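Side-chain contacts in glutamine amidotransferase domain-containing protein (Thermotoga maritima, PDB 1O1Y), which probably transfers amide nitrogen from glutamine, as a glutamine amidotransferase domain of class 1 with a flavodoxin-like fold whose acceptor substrate is not established: residues Ala160-Thr165 against Tyr169-Phe174; Arg145-His150 against Ile186-Arg191; Ile123-Val128 against Arg212-Thr217. All coordinates share one frame; numbering follows the deposited sequence. Where two conformers were deposited one is given.

Contact 1: residues Ala160-Thr165 against Tyr169-Phe174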
loop_
_atom_site.group_PDB
_atom_site.type_symbol
_atom_site.label_atom_id
_atom_site.label_comp_id
_atom_site.label_asym_id
_atom_site.label_seq_id
_atom_site.Cartn_x
_atom_site.Cartn_y
_atom_site.Cartn_z
ATOM N N ALA A 160 -11.763 -12.817 -2.431
ATOM C CA ALA A 160 -10.939 -11.910 -3.208
ATOM C C ALA A 160 -10.470 -12.483 -4.538
ATOM O O ALA A 160 -10.348 -13.714 -4.720
ATOM C CB ALA A 160 -9.730 -11.470 -2.374
ATOM N N THR A 161 -10.218 -11.576 -5.474
ATOM C CA THR A 161 -9.571 -11.885 -6.742
ATOM C C THR A 161 -8.122 -11.587 -6.667
ATOM O O THR A 161 -7.750 -10.473 -6.345
ATOM C CB THR A 161 -10.216 -11.020 -7.825
ATOM O OG1 THR A 161 -11.582 -11.408 -7.897
ATOM C CG2 THR A 161 -9.649 -11.355 -9.207
ATOM N N ARG A 162 -7.265 -12.557 -6.967
ATOM C CA ARG A 162 -5.835 -12.259 -7.084
ATOM C C ARG A 162 -5.597 -11.443 -8.351
ATOM O O ARG A 162 -6.098 -11.798 -9.412
ATOM C CB ARG A 162 -5.009 -13.536 -7.223
ATOM C CG ARG A 162 -3.491 -13.284 -7.219
ATOM C CD ARG A 162 -2.635 -14.538 -7.349
ATOM N NE ARG A 162 -2.812 -15.431 -6.197
ATOM C CZ ARG A 162 -3.496 -16.567 -6.170
ATOM N NH1 ARG A 162 -4.112 -17.093 -7.250
ATOM N NH2 ARG A 162 -3.560 -17.213 -5.010
ATOM N N VAL A 163 -4.882 -10.341 -8.209
ATOM C CA VAL A 163 -4.537 -9.485 -9.336
ATOM C C VAL A 163 -3.046 -9.523 -9.656
ATOM O O VAL A 163 -2.678 -9.340 -10.834
ATOM C CB VAL A 163 -5.043 -8.042 -9.115
ATOM C CG1 VAL A 163 -4.682 -7.114 -10.296
ATOM C CG2 VAL A 163 -6.565 -8.072 -9.012
ATOM N N PHE A 164 -2.209 -9.672 -8.650
ATOM C CA PHE A 164 -0.785 -9.802 -8.855
ATOM C C PHE A 164 -0.179 -11.007 -8.153
ATOM O O PHE A 164 -0.513 -11.326 -7.002
ATOM C CB PHE A 164 -0.021 -8.554 -8.410
ATOM C CG PHE A 164 -0.393 -7.298 -9.181
ATOM C CD1 PHE A 164 0.216 -6.997 -10.415
ATOM C CD2 PHE A 164 -1.381 -6.464 -8.705
ATOM C CE1 PHE A 164 -0.133 -5.869 -11.128
ATOM C CE2 PHE A 164 -1.729 -5.346 -9.437
ATOM C CZ PHE A 164 -1.111 -5.057 -10.658
ATOM N N THR A 165 0.794 -11.591 -8.829
ATOM C CA THR A 165 1.632 -12.646 -8.285
ATOM C C THR A 165 3.111 -12.344 -8.491
ATOM O O THR A 165 3.469 -11.325 -9.035
ATOM C CB THR A 165 1.194 -13.988 -8.909
ATOM O OG1 THR A 165 1.743 -15.096 -8.175
ATOM C CG2 THR A 165 1.722 -14.137 -10.318
ATOM N N TYR A 169 6.446 -14.964 -4.123
ATOM C CA TYR A 169 5.197 -14.897 -3.344
ATOM C C TYR A 169 4.010 -14.955 -4.288
ATOM O O TYR A 169 3.827 -14.110 -5.198
ATOM C CB TYR A 169 5.171 -13.648 -2.395
ATOM C CG TYR A 169 6.223 -13.838 -1.368
ATOM C CD1 TYR A 169 6.070 -14.823 -0.404
ATOM C CD2 TYR A 169 7.424 -13.156 -1.420
ATOM C CE1 TYR A 169 7.073 -15.120 0.482
ATOM C CE2 TYR A 169 8.459 -13.442 -0.491
ATOM C CZ TYR A 169 8.246 -14.431 0.468
ATOM O OH TYR A 169 9.161 -14.824 1.413
ATOM N N GLU A 170 3.197 -15.986 -4.084
ATOM C CA GLU A 170 2.027 -16.190 -4.924
ATOM C C GLU A 170 1.067 -14.989 -4.833
ATOM O O GLU A 170 0.405 -14.617 -5.819
ATOM C CB GLU A 170 1.281 -17.453 -4.490
ATOM C CG GLU A 170 0.111 -17.776 -5.411
ATOM C CD GLU A 170 -0.468 -19.161 -5.172
ATOM O OE1 GLU A 170 -0.543 -19.573 -4.001
ATOM O OE2 GLU A 170 -0.857 -19.839 -6.151
ATOM N N ASN A 171 0.960 -14.406 -3.643
ATOM C CA ASN A 171 -0.031 -13.344 -3.413
ATOM C C ASN A 171 0.606 -11.971 -3.244
ATOM O O ASN A 171 1.118 -11.640 -2.193
ATOM C CB ASN A 171 -0.916 -13.719 -2.223
ATOM C CG ASN A 171 -1.598 -15.039 -2.413
ATOM O OD1 ASN A 171 -2.205 -15.291 -3.467
ATOM N ND2 ASN A 171 -1.540 -15.906 -1.385
ATOM N N GLN A 172 0.616 -11.216 -4.332
ATOM C CA GLN A 172 1.205 -9.864 -4.330
ATOM C C GLN A 172 0.156 -8.783 -4.321
ATOM O O GLN A 172 0.455 -7.643 -3.967
ATOM C CB GLN A 172 2.145 -9.719 -5.522
ATOM C CG GLN A 172 3.481 -10.471 -5.286
ATOM C CD GLN A 172 4.458 -9.774 -4.364
ATOM O OE1 GLN A 172 4.169 -8.671 -3.882
ATOM N NE2 GLN A 172 5.632 -10.411 -4.123
ATOM N N GLY A 173 -1.042 -9.076 -4.787
ATOM C CA GLY A 173 -2.094 -8.063 -4.824
ATOM C C GLY A 173 -3.456 -8.703 -5.092
ATOM O O GLY A 173 -3.545 -9.748 -5.762
ATOM N N PHE A 174 -4.509 -8.119 -4.522
ATOM C CA PHE A 174 -5.841 -8.651 -4.644
ATOM C C PHE A 174 -6.855 -7.543 -4.561
ATOM O O PHE A 174 -6.558 -6.459 -4.126
ATOM C CB PHE A 174 -6.114 -9.734 -3.588
ATOM C CG PHE A 174 -6.129 -9.213 -2.173
ATOM C CD1 PHE A 174 -4.957 -9.127 -1.427
ATOM C CD2 PHE A 174 -7.316 -8.771 -1.606
ATOM C CE1 PHE A 174 -4.989 -8.639 -0.132
ATOM C CE2 PHE A 174 -7.349 -8.295 -0.279
ATOM C CZ PHE A 174 -6.181 -8.219 0.446
#

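Contact 2: residues Arg145-His150 against Ile186-Arg191. With SO4 (sulfate ion), chain J; SO4 (sulfate ion), chain H; SO4 (sulfate ion), chain E.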
loop_
_atom_site.group_PDB
_atom_site.type_symbol
_atom_site.label_atom_id
_atom_site.label_comp_id
_atom_site.label_asym_id
_atom_site.label_seq_id
_atom_site.Cartn_x
_atom_site.Cartn_y
_atom_site.Cartn_z
ATOM N N ARG A 145 8.060 -3.957 -12.921
ATOM C CA ARG A 145 9.060 -3.796 -11.874
ATOM C C ARG A 145 8.554 -2.844 -10.815
ATOM O O ARG A 145 8.136 -1.728 -11.105
ATOM C CB ARG A 145 10.346 -3.280 -12.472
ATOM C CG ARG A 145 11.496 -3.396 -11.548
ATOM C CD ARG A 145 12.837 -2.948 -12.172
ATOM N NE ARG A 145 13.341 -3.914 -13.144
ATOM C CZ ARG A 145 13.337 -3.765 -14.466
ATOM N NH1 ARG A 145 12.850 -2.662 -15.050
ATOM N NH2 ARG A 145 13.871 -4.717 -15.225
ATOM N N VAL A 146 8.542 -3.327 -9.575
ATOM C CA VAL A 146 8.012 -2.583 -8.442
ATOM C C VAL A 146 8.949 -2.657 -7.233
ATOM O O VAL A 146 9.903 -3.486 -7.171
ATOM C CB VAL A 146 6.618 -3.111 -8.030
ATOM C CG1 VAL A 146 5.659 -3.035 -9.176
ATOM C CG2 VAL A 146 6.721 -4.514 -7.443
ATOM N N PHE A 147 8.712 -1.771 -6.275
ATOM C CA PHE A 147 9.575 -1.706 -5.092
ATOM C C PHE A 147 8.943 -2.469 -3.896
ATOM O O PHE A 147 7.767 -2.320 -3.575
ATOM C CB PHE A 147 9.830 -0.274 -4.708
ATOM C CG PHE A 147 10.728 -0.105 -3.531
ATOM C CD1 PHE A 147 12.048 -0.518 -3.575
ATOM C CD2 PHE A 147 10.253 0.538 -2.383
ATOM C CE1 PHE A 147 12.887 -0.311 -2.448
ATOM C CE2 PHE A 147 11.064 0.743 -1.296
ATOM C CZ PHE A 147 12.380 0.295 -1.323
ATOM N N GLN A 148 9.747 -3.305 -3.281
ATOM C CA GLN A 148 9.312 -4.193 -2.201
ATOM C C GLN A 148 10.110 -3.916 -0.962
ATOM O O GLN A 148 11.334 -3.667 -1.010
ATOM C CB GLN A 148 9.566 -5.665 -2.555
ATOM C CG GLN A 148 8.768 -6.148 -3.773
ATOM C CD GLN A 148 7.333 -6.495 -3.448
ATOM O OE1 GLN A 148 6.799 -6.098 -2.406
ATOM N NE2 GLN A 148 6.694 -7.257 -4.351
ATOM N N TRP A 149 9.444 -4.000 0.169
ATOM C CA TRP A 149 10.124 -3.969 1.438
ATOM C C TRP A 149 9.305 -4.746 2.468
ATOM O O TRP A 149 8.651 -4.172 3.325
ATOM C CB TRP A 149 10.352 -2.533 1.911
ATOM C CG TRP A 149 11.484 -2.444 2.938
ATOM C CD1 TRP A 149 11.661 -3.221 4.042
ATOM C CD2 TRP A 149 12.602 -1.545 2.907
ATOM N NE1 TRP A 149 12.821 -2.865 4.689
ATOM C CE2 TRP A 149 13.401 -1.823 4.021
ATOM C CE3 TRP A 149 13.010 -0.539 2.038
ATOM C CZ2 TRP A 149 14.575 -1.114 4.291
ATOM C CZ3 TRP A 149 14.162 0.167 2.319
ATOM C CH2 TRP A 149 14.925 -0.126 3.422
ATOM N N HIS A 150 9.356 -6.072 2.389
ATOM C CA HIS A 150 8.492 -6.893 3.242
ATOM C C HIS A 150 9.107 -8.258 3.486
ATOM O O HIS A 150 9.782 -8.810 2.632
ATOM C CB HIS A 150 7.077 -7.030 2.639
ATOM C CG HIS A 150 6.984 -8.007 1.509
ATOM N ND1 HIS A 150 6.534 -9.305 1.684
ATOM C CD2 HIS A 150 7.316 -7.900 0.200
ATOM C CE1 HIS A 150 6.603 -9.949 0.529
ATOM N NE2 HIS A 150 7.095 -9.124 -0.382
ATOM N N ILE A 186 4.262 1.187 -5.593
ATOM C CA ILE A 186 4.395 1.927 -6.829
ATOM C C ILE A 186 4.375 3.427 -6.550
ATOM O O ILE A 186 4.424 4.234 -7.501
ATOM C CB ILE A 186 3.288 1.556 -7.848
ATOM C CG1 ILE A 186 1.898 1.946 -7.363
ATOM C CG2 ILE A 186 3.329 0.077 -8.177
ATOM C CD1 ILE A 186 0.751 1.655 -8.383
ATOM N N GLU A 187 4.372 3.800 -5.265
ATOM C CA GLU A 187 4.381 5.229 -4.852
ATOM C C GLU A 187 5.735 5.772 -4.469
ATOM O O GLU A 187 5.852 6.942 -4.110
ATOM C CB GLU A 187 3.385 5.482 -3.723
ATOM C CG GLU A 187 3.844 5.116 -2.313
ATOM C CD GLU A 187 3.869 3.610 -1.993
ATOM O OE1 GLU A 187 3.475 2.727 -2.819
ATOM O OE2 GLU A 187 4.258 3.293 -0.834
ATOM N N VAL A 188 6.761 4.922 -4.490
ATOM C CA VAL A 188 8.102 5.337 -4.109
ATOM C C VAL A 188 8.905 5.674 -5.372
ATOM O O VAL A 188 9.401 4.788 -6.085
ATOM C CB VAL A 188 8.812 4.277 -3.220
ATOM C CG1 VAL A 188 10.234 4.763 -2.806
ATOM C CG2 VAL A 188 7.986 3.948 -1.974
ATOM N N GLY A 189 8.998 6.968 -5.614
ATOM C CA GLY A 189 9.825 7.552 -6.651
ATOM C C GLY A 189 11.167 7.948 -6.082
ATOM O O GLY A 189 11.467 7.585 -4.948
ATOM N N ALA A 190 11.958 8.680 -6.850
ATOM C CA ALA A 190 13.311 8.995 -6.410
ATOM C C ALA A 190 13.342 9.880 -5.145
ATOM O O ALA A 190 14.141 9.639 -4.262
ATOM C CB ALA A 190 14.103 9.631 -7.531
ATOM N N ARG A 191 12.484 10.896 -5.065
ATOM C CA ARG A 191 12.463 11.815 -3.903
ATOM C C ARG A 191 12.131 11.044 -2.605
ATOM O O ARG A 191 12.810 11.195 -1.596
ATOM C CB ARG A 191 11.423 12.916 -4.146
ATOM C CG ARG A 191 11.119 13.798 -2.932
ATOM C CD ARG A 191 9.899 14.767 -3.127
ATOM N NE ARG A 191 8.608 14.094 -3.370
ATOM C CZ ARG A 191 7.838 13.492 -2.449
ATOM N NH1 ARG A 191 8.189 13.454 -1.169
ATOM N NH2 ARG A 191 6.694 12.915 -2.821
HETATM S S SO4 J . 11.007 15.665 0.462
HETATM O O1 SO4 J . 10.915 16.437 1.698
HETATM O O2 SO4 J . 12.309 15.859 -0.184
HETATM O O3 SO4 J . 9.930 16.116 -0.412
HETATM O O4 SO4 J . 10.868 14.250 0.779
HETATM S S SO4 H . 12.827 -1.783 -19.569
HETATM O O1 SO4 H . 13.691 -1.004 -20.449
HETATM O O2 SO4 H . 11.436 -1.391 -19.760
HETATM O O3 SO4 H . 13.088 -1.615 -18.125
HETATM O O4 SO4 H . 12.913 -3.168 -19.993
HETATM S S SO4 E . 14.152 -7.358 -18.444
HETATM O O1 SO4 E . 15.066 -7.359 -19.564
HETATM O O2 SO4 E . 12.841 -6.997 -18.898
HETATM O O3 SO4 E . 14.580 -6.452 -17.391
HETATM O O4 SO4 E . 14.224 -8.659 -17.821
#

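Contact 3: residues Ile123-Val128 against Arg212-Thr217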
loop_
_atom_site.group_PDB
_atom_site.type_symbol
_atom_site.label_atom_id
_atom_site.label_comp_id
_atom_site.label_asym_id
_atom_site.label_seq_id
_atom_site.Cartn_x
_atom_site.Cartn_y
_atom_site.Cartn_z
ATOM N N ILE A 123 13.405 -6.928 -0.461
ATOM C CA ILE A 123 13.779 -5.565 -0.182
ATOM C C ILE A 123 14.523 -5.083 -1.419
ATOM O O ILE A 123 15.628 -5.534 -1.713
ATOM C CB ILE A 123 14.657 -5.422 1.040
ATOM C CG1 ILE A 123 13.943 -5.968 2.278
ATOM C CG2 ILE A 123 15.046 -3.934 1.203
ATOM C CD1 ILE A 123 14.803 -5.979 3.532
ATOM N N GLY A 124 13.872 -4.218 -2.177
ATOM C CA GLY A 124 14.440 -3.780 -3.442
ATOM C C GLY A 124 13.483 -3.853 -4.593
ATOM O O GLY A 124 12.287 -3.882 -4.397
ATOM N N TRP A 125 14.032 -3.944 -5.810
ATOM C CA TRP A 125 13.198 -3.861 -7.008
ATOM C C TRP A 125 12.992 -5.259 -7.596
ATOM O O TRP A 125 13.964 -5.996 -7.796
ATOM C CB TRP A 125 13.891 -2.912 -8.009
ATOM C CG TRP A 125 13.794 -1.488 -7.571
ATOM C CD1 TRP A 125 14.727 -0.771 -6.886
ATOM C CD2 TRP A 125 12.689 -0.604 -7.788
ATOM N NE1 TRP A 125 14.260 0.512 -6.666
ATOM C CE2 TRP A 125 13.021 0.637 -7.212
ATOM C CE3 TRP A 125 11.472 -0.722 -8.433
ATOM C CZ2 TRP A 125 12.173 1.727 -7.253
ATOM C CZ3 TRP A 125 10.633 0.348 -8.481
ATOM C CH2 TRP A 125 10.996 1.580 -7.895
ATOM N N TYR A 126 11.733 -5.644 -7.793
ATOM C CA TYR A 126 11.374 -6.993 -8.200
ATOM C C TYR A 126 10.259 -6.905 -9.207
ATOM O O TYR A 126 9.479 -5.983 -9.198
ATOM C CB TYR A 126 10.864 -7.840 -7.001
ATOM C CG TYR A 126 11.870 -8.109 -5.882
ATOM C CD1 TYR A 126 12.207 -7.139 -4.966
ATOM C CD2 TYR A 126 12.453 -9.357 -5.719
ATOM C CE1 TYR A 126 13.103 -7.370 -3.990
ATOM C CE2 TYR A 126 13.356 -9.607 -4.693
ATOM C CZ TYR A 126 13.668 -8.603 -3.816
ATOM O OH TYR A 126 14.583 -8.825 -2.784
ATOM N N PHE A 127 10.144 -7.936 -10.031
ATOM C CA PHE A 127 8.939 -8.108 -10.863
ATOM C C PHE A 127 7.740 -8.672 -10.093
ATOM O O PHE A 127 7.874 -9.557 -9.239
ATOM C CB PHE A 127 9.249 -9.056 -12.026
ATOM C CG PHE A 127 10.114 -8.439 -13.113
ATOM C CD1 PHE A 127 9.696 -7.343 -13.804
ATOM C CD2 PHE A 127 11.338 -8.984 -13.435
ATOM C CE1 PHE A 127 10.468 -6.773 -14.826
ATOM C CE2 PHE A 127 12.121 -8.390 -14.436
ATOM C CZ PHE A 127 11.667 -7.293 -15.117
ATOM N N VAL A 128 6.558 -8.206 -10.484
ATOM C CA VAL A 128 5.283 -8.814 -10.190
ATOM C C VAL A 128 4.601 -8.983 -11.528
ATOM O O VAL A 128 4.881 -8.277 -12.504
ATOM C CB VAL A 128 4.374 -7.965 -9.263
ATOM C CG1 VAL A 128 4.998 -7.924 -7.861
ATOM C CG2 VAL A 128 4.106 -6.586 -9.800
ATOM N N ARG A 212 22.607 3.102 -3.615
ATOM C CA ARG A 212 22.854 3.757 -4.909
ATOM C C ARG A 212 22.012 3.123 -5.992
ATOM O O ARG A 212 21.337 3.809 -6.774
ATOM C CB ARG A 212 24.336 3.682 -5.291
ATOM N N LEU A 213 21.986 1.804 -6.020
ATOM C CA LEU A 213 21.191 1.115 -7.010
ATOM C C LEU A 213 19.679 1.213 -6.783
ATOM O O LEU A 213 18.910 1.336 -7.749
ATOM C CB LEU A 213 21.596 -0.340 -7.070
ATOM C CG LEU A 213 23.064 -0.637 -7.326
ATOM C CD1 LEU A 213 23.204 -2.171 -7.466
ATOM C CD2 LEU A 213 23.625 0.125 -8.547
ATOM N N LEU A 214 19.212 1.127 -5.526
ATOM C CA LEU A 214 17.818 1.403 -5.249
ATOM C C LEU A 214 17.386 2.774 -5.802
ATOM O O LEU A 214 16.286 2.931 -6.333
ATOM C CB LEU A 214 17.522 1.372 -3.732
ATOM C CG LEU A 214 17.797 0.078 -2.968
ATOM C CD1 LEU A 214 17.375 0.266 -1.518
ATOM C CD2 LEU A 214 16.978 -1.037 -3.548
ATOM N N LEU A 215 18.231 3.773 -5.629
ATOM C CA LEU A 215 17.857 5.127 -6.022
ATOM C C LEU A 215 17.885 5.271 -7.556
ATOM O O LEU A 215 17.002 5.892 -8.145
ATOM C CB LEU A 215 18.805 6.138 -5.402
ATOM C CG LEU A 215 18.598 7.593 -5.760
ATOM C CD1 LEU A 215 17.185 8.050 -5.483
ATOM C CD2 LEU A 215 19.601 8.429 -4.998
ATOM N N GLU A 216 18.908 4.708 -8.183
ATOM C CA GLU A 216 19.037 4.792 -9.628
ATOM C C GLU A 216 17.854 4.113 -10.286
ATOM O O GLU A 216 17.262 4.661 -11.221
ATOM C CB GLU A 216 20.317 4.137 -10.110
ATOM C CG GLU A 216 21.515 5.017 -9.927
ATOM C CD GLU A 216 22.812 4.303 -10.310
ATOM O OE1 GLU A 216 22.753 3.178 -10.889
ATOM O OE2 GLU A 216 23.883 4.870 -10.012
ATOM N N THR A 217 17.452 2.956 -9.765
ATOM C CA THR A 217 16.267 2.303 -10.302
ATOM C C THR A 217 14.993 3.126 -10.057
ATOM O O THR A 217 14.098 3.181 -10.932
ATOM C CB THR A 217 16.160 0.873 -9.776
ATOM O OG1 THR A 217 17.369 0.170 -10.152
ATOM C CG2 THR A 217 15.026 0.137 -10.381
#

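Contact 1: residues Ala160-Thr165 against Tyr169-Phe174
Arg-162 reaches across the hairpin to Asn-171 and Glu-170, with Asn-171 at the edge of its guanidinium and Glu-170 over one face. With CG trans to the backbone N (chi1 -175°), the chain runs out straight and then bends at chi3, which turns the guanidinium side-on to the Asn-171 amide. NE and NH2 both donate to the single oxygen OD1, each at 2.8 Å. Guanidinium and amide are nearly coplanar, and Asn-171 ND2 is itself held by the carbonyl of Phe-154, so the carboxamide is fixed at both ends. Glu-170 instead lies above the guanidinium, its CG and carboxylate stacked off-centre towards the rim. Its OE2 makes only a long salt bridge to Arg-162 NH2, 3.9 Å and well out of the guanidinium plane, an attraction of charge without a directed N-H. Were Arg-162 replaced by alanine, Asn-171 OD1 would probably lose these two donors and the Glu-170 carboxylate this nearby positive charge. The Glu-170 carbonyl O accepts from Thr-165 OG1 at 2.8 Å.

Phe-174 pairs with Arg-162 on the same face of the sheet. Its CA makes a C-H...O contact with Thr-161 O at 3.1 Å, and its ring atom CD2 packs on Ala-160 CB at 3.7 Å. Between these ends the ladder is irregular: Val-163 N and Phe-164 N both donate to Gly-173 O, and Gln-172 N and Gly-173 N both to Phe-164 O, a classic beta bulge on each side of the hairpin. Gly-173 CA lies at the edge of the Phe-164 ring.

Within the mixed sheet, strand 161-165 runs between strands 173-176 and 125-130; helix 102-109 packs on Phe-174 through Leu-106 and Ala-107, while on the other face of the sheet from Phe-174, Phe-164 meets Phe-137 and Phe-184 edge-to-face.

Contact 2: residues Arg145-His150 against Ile186-Arg191
Val-146 (chi1 -58°) and Ile-186 (chi1 65°) each set one methyl opposite the carbonyl carbon, and these two branches, CG1 of Val-146 and CG2 of Ile-186, meet at 4.0 Å. With CG anti to the backbone N (chi1 -179°), Phe-147 carries its ring towards Val-188; ring atom CD2 stands 4.1 Å from Val-188 CB and as close to CG2. Both pairs are purely apolar and buried, and no hydrogen bond spans the two segments.

Residues 186-191 follow strand 179-182, a central strand of the sheet and the last in the chain, and lead into helix 190-199, with Gly-189 at the N-cap. In this turn Glu-187 OE2 is hydrogen-bonded to His-185 ND1, consistent with the His-x-Glu pair of the catalytic triad in glutamine amidotransferases of class 1. Glu-187 starts off away from strand 143-150 and its end turns back, yet it stays without contact to residues 145-150, whereas Ile-186 and Val-188 make the packing. Met-193 of the helix covers both Phe-147 and Val-188, and Leu-225 and Leu-229 of helix 211-237 lie against Ile-186. Beyond the apolar core, Arg-191 NH1 donates to O3 of the chain J sulfate, probably from the crystallisation liquor, at 3.3 Å, and its NH2 forms a salt bridge with Asp-31.

Contact 3: residues Ile123-Val128 against Arg212-Thr217
Gly-124 and Leu-214 bring the backbones closest, 6.4 Å between their CA atoms, where the chain turns a corner at Gly-124 before strand 125-130 and passes the side of helix 211-237. Gly-124 adopts a positive phi (131°), at which a side chain would be jammed against the carbonyl O of Ile-123, and its CA rests on Leu-214 CD2 at 3.7 Å.

Trp-125 buries more surface here than any other residue and meets the helix in two ways. At the edge of the indole, NE1 donates to the carbonyl O of Leu-214 at 3.2 Å; the approach is on a lone pair in the carbonyl plane, although the oxygen sits somewhat out of the ring plane and the N-H...O angle is 146°. Over the face, Thr-217 CG2 stands 3.5 Å from the centroid of the five-membered ring and only 9° off its normal, a CH-pi contact. Thr-217 achieves this because its methyl is trans to the backbone N, directed at the indole. Leu-214 CD2 also touches Trp-125 CD1 at 4.0 Å. Around the indole, the Phe-147 ring also meets it, and Met-193, Ala-218, Glu-221 and Leu-225 add further contacts.

An N-H bond at the rim and a methyl over the pyrrole ring hold the indole in two directions, which probably restrains its rotation, while its N-H is satisfied by a main-chain carbonyl.

Overall arrangement
All three contacts reach the same mixed sheet. Contacts 2 and 3 lie only about 7 Å apart between centres, since strands 143-150 and 125-130 are neighbours: Val-146 N lies 2.8 Å from Tyr-126 O and Gln-148 N 2.8 Å from Gly-124 O, both probable hydrogen bonds. Contact 1 is farther off, about 17 Å from contact 2 and 20 Å from contact 3 between centres, yet Gln-172 OE1 reaches Gln-148 NE2 at 2.9 Å, and Val-128 packs on Phe-164 and Gln-172. Along the chain, contact 1 nests within the loop closed by contact 2, itself within that of contact 3. Contact 2 contains Glu-187, which with His-185 probably forms the triad's His-Glu pair; Cys-100, oxidised to cysteinesulfonic acid, is probably the nucleophile.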